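Local coordinates for protein HupZ (Streptococcus sp. 'group A', PDB 5ESC) that degrades heme in vitro and forms a dimer of split-barrel subunits related to the pyridoxamine 5'-phosphate oxidases, at residues A[35-45]-A[88-97]. Sequence-based numbering, arbitrary orientation.
Sequences RLWDDKTFIYN and AYYEAAKKWA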
# COMPACT_ATOMS: atom_id res chain seq x y z
N ARG A 35 -10.33 -3.00 10.68
CA ARG A 35 -11.79 -2.93 10.68
C ARG A 35 -12.30 -1.66 11.30
O ARG A 35 -11.60 -1.07 12.10
CB ARG A 35 -12.31 -4.09 11.49
CG ARG A 35 -11.80 -4.23 12.91
CD ARG A 35 -11.92 -5.70 13.39
NE ARG A 35 -11.58 -5.88 14.79
CZ ARG A 35 -10.37 -6.07 15.29
NH1 ARG A 35 -10.21 -6.18 16.59
NH2 ARG A 35 -9.30 -6.18 14.51
N LEU A 36 -13.53 -1.31 11.08
CA LEU A 36 -14.06 -0.07 11.59
C LEU A 36 -14.49 -0.23 13.03
O LEU A 36 -15.10 -1.22 13.42
CB LEU A 36 -15.28 0.41 10.75
CG LEU A 36 -15.09 1.09 9.44
CD1 LEU A 36 -16.41 1.21 8.65
CD2 LEU A 36 -14.32 2.42 9.43
N TRP A 37 -14.16 0.79 13.84
CA TRP A 37 -14.61 0.95 15.20
C TRP A 37 -15.83 1.86 15.22
O TRP A 37 -16.76 1.66 16.02
CB TRP A 37 -13.51 1.63 16.03
CG TRP A 37 -13.89 1.77 17.46
CD1 TRP A 37 -14.41 2.89 18.08
CD2 TRP A 37 -13.84 0.75 18.49
NE1 TRP A 37 -14.66 2.63 19.35
CE2 TRP A 37 -14.34 1.34 19.67
CE3 TRP A 37 -13.43 -0.58 18.51
CZ2 TRP A 37 -14.41 0.67 20.88
CZ3 TRP A 37 -13.53 -1.28 19.74
CH2 TRP A 37 -13.99 -0.66 20.89
N ASP A 38 -15.74 2.98 14.48
CA ASP A 38 -16.86 3.92 14.36
C ASP A 38 -16.71 4.60 12.99
O ASP A 38 -15.77 4.27 12.23
CB ASP A 38 -16.99 4.89 15.54
CG ASP A 38 -15.83 5.85 15.73
OD1 ASP A 38 -15.11 6.21 14.80
OD2 ASP A 38 -15.64 6.29 16.86
N ASP A 39 -17.51 5.59 12.70
CA ASP A 39 -17.46 6.26 11.40
C ASP A 39 -16.16 7.05 11.20
O ASP A 39 -16.00 7.67 10.18
CB ASP A 39 -18.72 7.23 11.22
CG ASP A 39 -20.04 6.49 10.82
OD1 ASP A 39 -20.05 5.33 10.29
OD2 ASP A 39 -21.14 7.07 11.06
N LYS A 40 -15.30 7.20 12.20
CA LYS A 40 -14.00 7.84 11.92
C LYS A 40 -12.77 7.13 12.49
O LYS A 40 -11.70 7.74 12.54
CB LYS A 40 -13.93 9.31 12.34
CG LYS A 40 -14.46 9.58 13.67
CD LYS A 40 -14.89 11.02 13.91
CE LYS A 40 -15.37 11.75 12.69
NZ LYS A 40 -16.00 13.05 13.15
N THR A 41 -12.90 5.85 12.81
CA THR A 41 -11.83 5.15 13.53
C THR A 41 -11.74 3.74 12.99
O THR A 41 -12.75 3.10 12.88
CB THR A 41 -12.12 5.12 15.03
OG1 THR A 41 -12.54 6.42 15.43
CG2 THR A 41 -10.83 4.67 15.89
N PHE A 42 -10.54 3.27 12.70
CA PHE A 42 -10.30 1.88 12.40
C PHE A 42 -9.50 1.34 13.56
O PHE A 42 -8.81 2.11 14.27
CB PHE A 42 -9.42 1.67 11.18
CG PHE A 42 -10.05 1.93 9.86
CD1 PHE A 42 -10.64 0.89 9.11
CD2 PHE A 42 -10.03 3.22 9.30
CE1 PHE A 42 -11.16 1.13 7.88
CE2 PHE A 42 -10.60 3.45 8.05
CZ PHE A 42 -11.13 2.41 7.33
N ILE A 43 -9.53 0.03 13.78
CA ILE A 43 -8.62 -0.60 14.69
C ILE A 43 -8.03 -1.78 13.93
O ILE A 43 -8.65 -2.25 12.96
CB ILE A 43 -9.22 -1.04 16.07
CG1 ILE A 43 -10.48 -1.98 15.98
CG2 ILE A 43 -9.50 0.21 16.99
CD1 ILE A 43 -10.72 -2.76 17.21
N TYR A 44 -6.88 -2.27 14.38
CA TYR A 44 -6.32 -3.52 13.86
C TYR A 44 -5.61 -4.24 15.00
O TYR A 44 -5.21 -3.61 15.96
CB TYR A 44 -5.39 -3.31 12.62
CG TYR A 44 -3.95 -2.85 12.91
CD1 TYR A 44 -3.64 -1.52 12.99
CD2 TYR A 44 -2.93 -3.78 13.09
CE1 TYR A 44 -2.32 -1.08 13.25
CE2 TYR A 44 -1.59 -3.34 13.35
CZ TYR A 44 -1.32 -1.99 13.42
OH TYR A 44 -0.07 -1.48 13.65
N ASN A 45 -5.43 -5.54 14.89
CA ASN A 45 -4.67 -6.29 15.90
C ASN A 45 -3.16 -6.31 15.55
O ASN A 45 -2.83 -6.77 14.46
CB ASN A 45 -5.20 -7.71 15.93
CG ASN A 45 -6.42 -7.84 16.71
OD1 ASN A 45 -7.34 -7.07 16.55
ND2 ASN A 45 -6.49 -8.87 17.60
N ALA A 88 -10.00 -0.27 26.64
CA ALA A 88 -11.13 -0.85 25.90
C ALA A 88 -10.87 -1.25 24.49
O ALA A 88 -11.49 -2.19 24.01
CB ALA A 88 -12.30 0.15 25.96
N TYR A 89 -9.99 -0.50 23.74
CA TYR A 89 -9.74 -0.88 22.41
C TYR A 89 -8.95 -2.22 22.43
O TYR A 89 -9.21 -3.14 21.66
CB TYR A 89 -8.94 0.12 21.68
CG TYR A 89 -9.62 1.40 21.32
CD1 TYR A 89 -10.67 1.39 20.44
CD2 TYR A 89 -9.13 2.63 21.82
CE1 TYR A 89 -11.23 2.66 20.00
CE2 TYR A 89 -9.67 3.85 21.40
CZ TYR A 89 -10.76 3.84 20.52
OH TYR A 89 -11.26 5.09 20.21
N TYR A 90 -7.97 -2.29 23.26
CA TYR A 90 -7.13 -3.46 23.38
C TYR A 90 -7.93 -4.70 23.81
O TYR A 90 -7.76 -5.74 23.27
CB TYR A 90 -5.94 -3.19 24.32
CG TYR A 90 -5.10 -4.42 24.48
CD1 TYR A 90 -4.31 -4.85 23.43
CD2 TYR A 90 -5.21 -5.24 25.60
CE1 TYR A 90 -3.54 -6.00 23.51
CE2 TYR A 90 -4.42 -6.40 25.71
CZ TYR A 90 -3.65 -6.79 24.61
OH TYR A 90 -2.88 -7.92 24.61
N GLU A 91 -8.77 -4.56 24.83
CA GLU A 91 -9.63 -5.68 25.28
C GLU A 91 -10.59 -6.16 24.20
O GLU A 91 -10.74 -7.37 24.01
CB GLU A 91 -10.37 -5.33 26.61
CG GLU A 91 -9.44 -5.05 27.79
CD GLU A 91 -8.56 -6.25 28.17
OE1 GLU A 91 -9.13 -7.38 28.25
OE2 GLU A 91 -7.30 -6.09 28.38
N ALA A 92 -11.14 -5.23 23.38
CA ALA A 92 -11.89 -5.62 22.21
C ALA A 92 -11.02 -6.44 21.21
O ALA A 92 -11.51 -7.43 20.63
CB ALA A 92 -12.51 -4.44 21.47
N ALA A 93 -9.80 -5.95 20.92
CA ALA A 93 -8.92 -6.60 20.00
C ALA A 93 -8.62 -8.08 20.44
O ALA A 93 -8.56 -9.05 19.62
CB ALA A 93 -7.63 -5.82 19.85
N LYS A 94 -8.43 -8.21 21.73
CA LYS A 94 -8.11 -9.52 22.33
C LYS A 94 -9.25 -10.55 22.15
O LYS A 94 -9.21 -11.71 21.72
CB LYS A 94 -7.94 -9.33 23.82
CG LYS A 94 -6.57 -8.93 24.21
CD LYS A 94 -6.26 -9.49 25.60
CE LYS A 94 -6.40 -8.43 26.61
NZ LYS A 94 -7.11 -8.69 27.89
N LYS A 95 -10.38 -9.97 22.43
CA LYS A 95 -11.61 -10.69 22.30
C LYS A 95 -11.92 -11.11 20.87
O LYS A 95 -12.16 -12.29 20.59
CB LYS A 95 -12.77 -9.83 22.78
CG LYS A 95 -14.15 -10.49 22.72
CD LYS A 95 -14.17 -11.75 23.66
CE LYS A 95 -15.56 -12.43 23.87
NZ LYS A 95 -15.47 -13.74 24.57
N TRP A 96 -11.80 -10.15 19.94
CA TRP A 96 -11.89 -10.42 18.52
C TRP A 96 -10.93 -11.48 18.00
O TRP A 96 -11.25 -12.23 17.07
CB TRP A 96 -11.68 -9.11 17.74
CG TRP A 96 -11.91 -9.16 16.36
CD1 TRP A 96 -13.08 -8.86 15.71
CD2 TRP A 96 -10.96 -9.49 15.32
NE1 TRP A 96 -12.93 -9.00 14.37
CE2 TRP A 96 -11.64 -9.40 14.09
CE3 TRP A 96 -9.61 -9.86 15.32
CZ2 TRP A 96 -10.99 -9.62 12.85
CZ3 TRP A 96 -8.99 -10.13 14.12
CH2 TRP A 96 -9.68 -10.03 12.89
N ALA A 97 -9.74 -11.54 18.57
CA ALA A 97 -8.72 -12.47 18.11
C ALA A 97 -9.06 -13.97 18.36
O ALA A 97 -8.55 -14.86 17.70
CB ALA A 97 -7.42 -12.14 18.78
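Arg35 lays its guanidinium flat on the indole of Trp96, the two planes only 11° apart, in a cation-pi stack with CZ 3.6 Å from the centroid of the Trp96 five-membered ring. CD of Arg35 adds a CH-pi contact over the same ring, and CG1 of Ile43 lies over the opposite face of the guanidinium. Nearer the N-terminal end of the helix, Tyr89 turns its ring edge onto the face of Trp37 in a T-shaped pair, CE1 of Tyr89 standing 3.4 Å from CE2 of Trp37. The rim of that indole meets Ala92, whose CB is 3.7 Å from Trp37 CZ3, while CG2 of Ile43 packs against CD1 of Tyr89.

Asn45 joins its strand to the helix backbone and to Arg35. Its ND2 donates to the carbonyl O of Ala93 at 2.9 Å, nearly straight but from above the carbonyl plane; the helical N-H of Ala97 reaches this oxygen from the other face. OD1 of Asn45 accepts from NH1 and NH2 of Arg35, which meet it end-on, both at 3.0 Å, and hold the guanidinium in its rotation against Trp96; NH2 also donates to the carbonyl O of Ser33. With CG of Trp96 anti to the backbone N (chi1 -172°), the indole extends toward Arg35.

A classic beta bulge, Trp37 and Asp38 facing Thr41, interrupts the hairpin where Trp37 projects to the helix. The axes of strand 41-45 and helix 88-97 approach to 8.7 Å and cross at -55°. The helix packs on the edge hairpin of the split barrel, with Tyr89 and Ile43 both touching Ile109 of the adjoining strand 106-117, and helix 4-12 contacts Leu36 and Phe42.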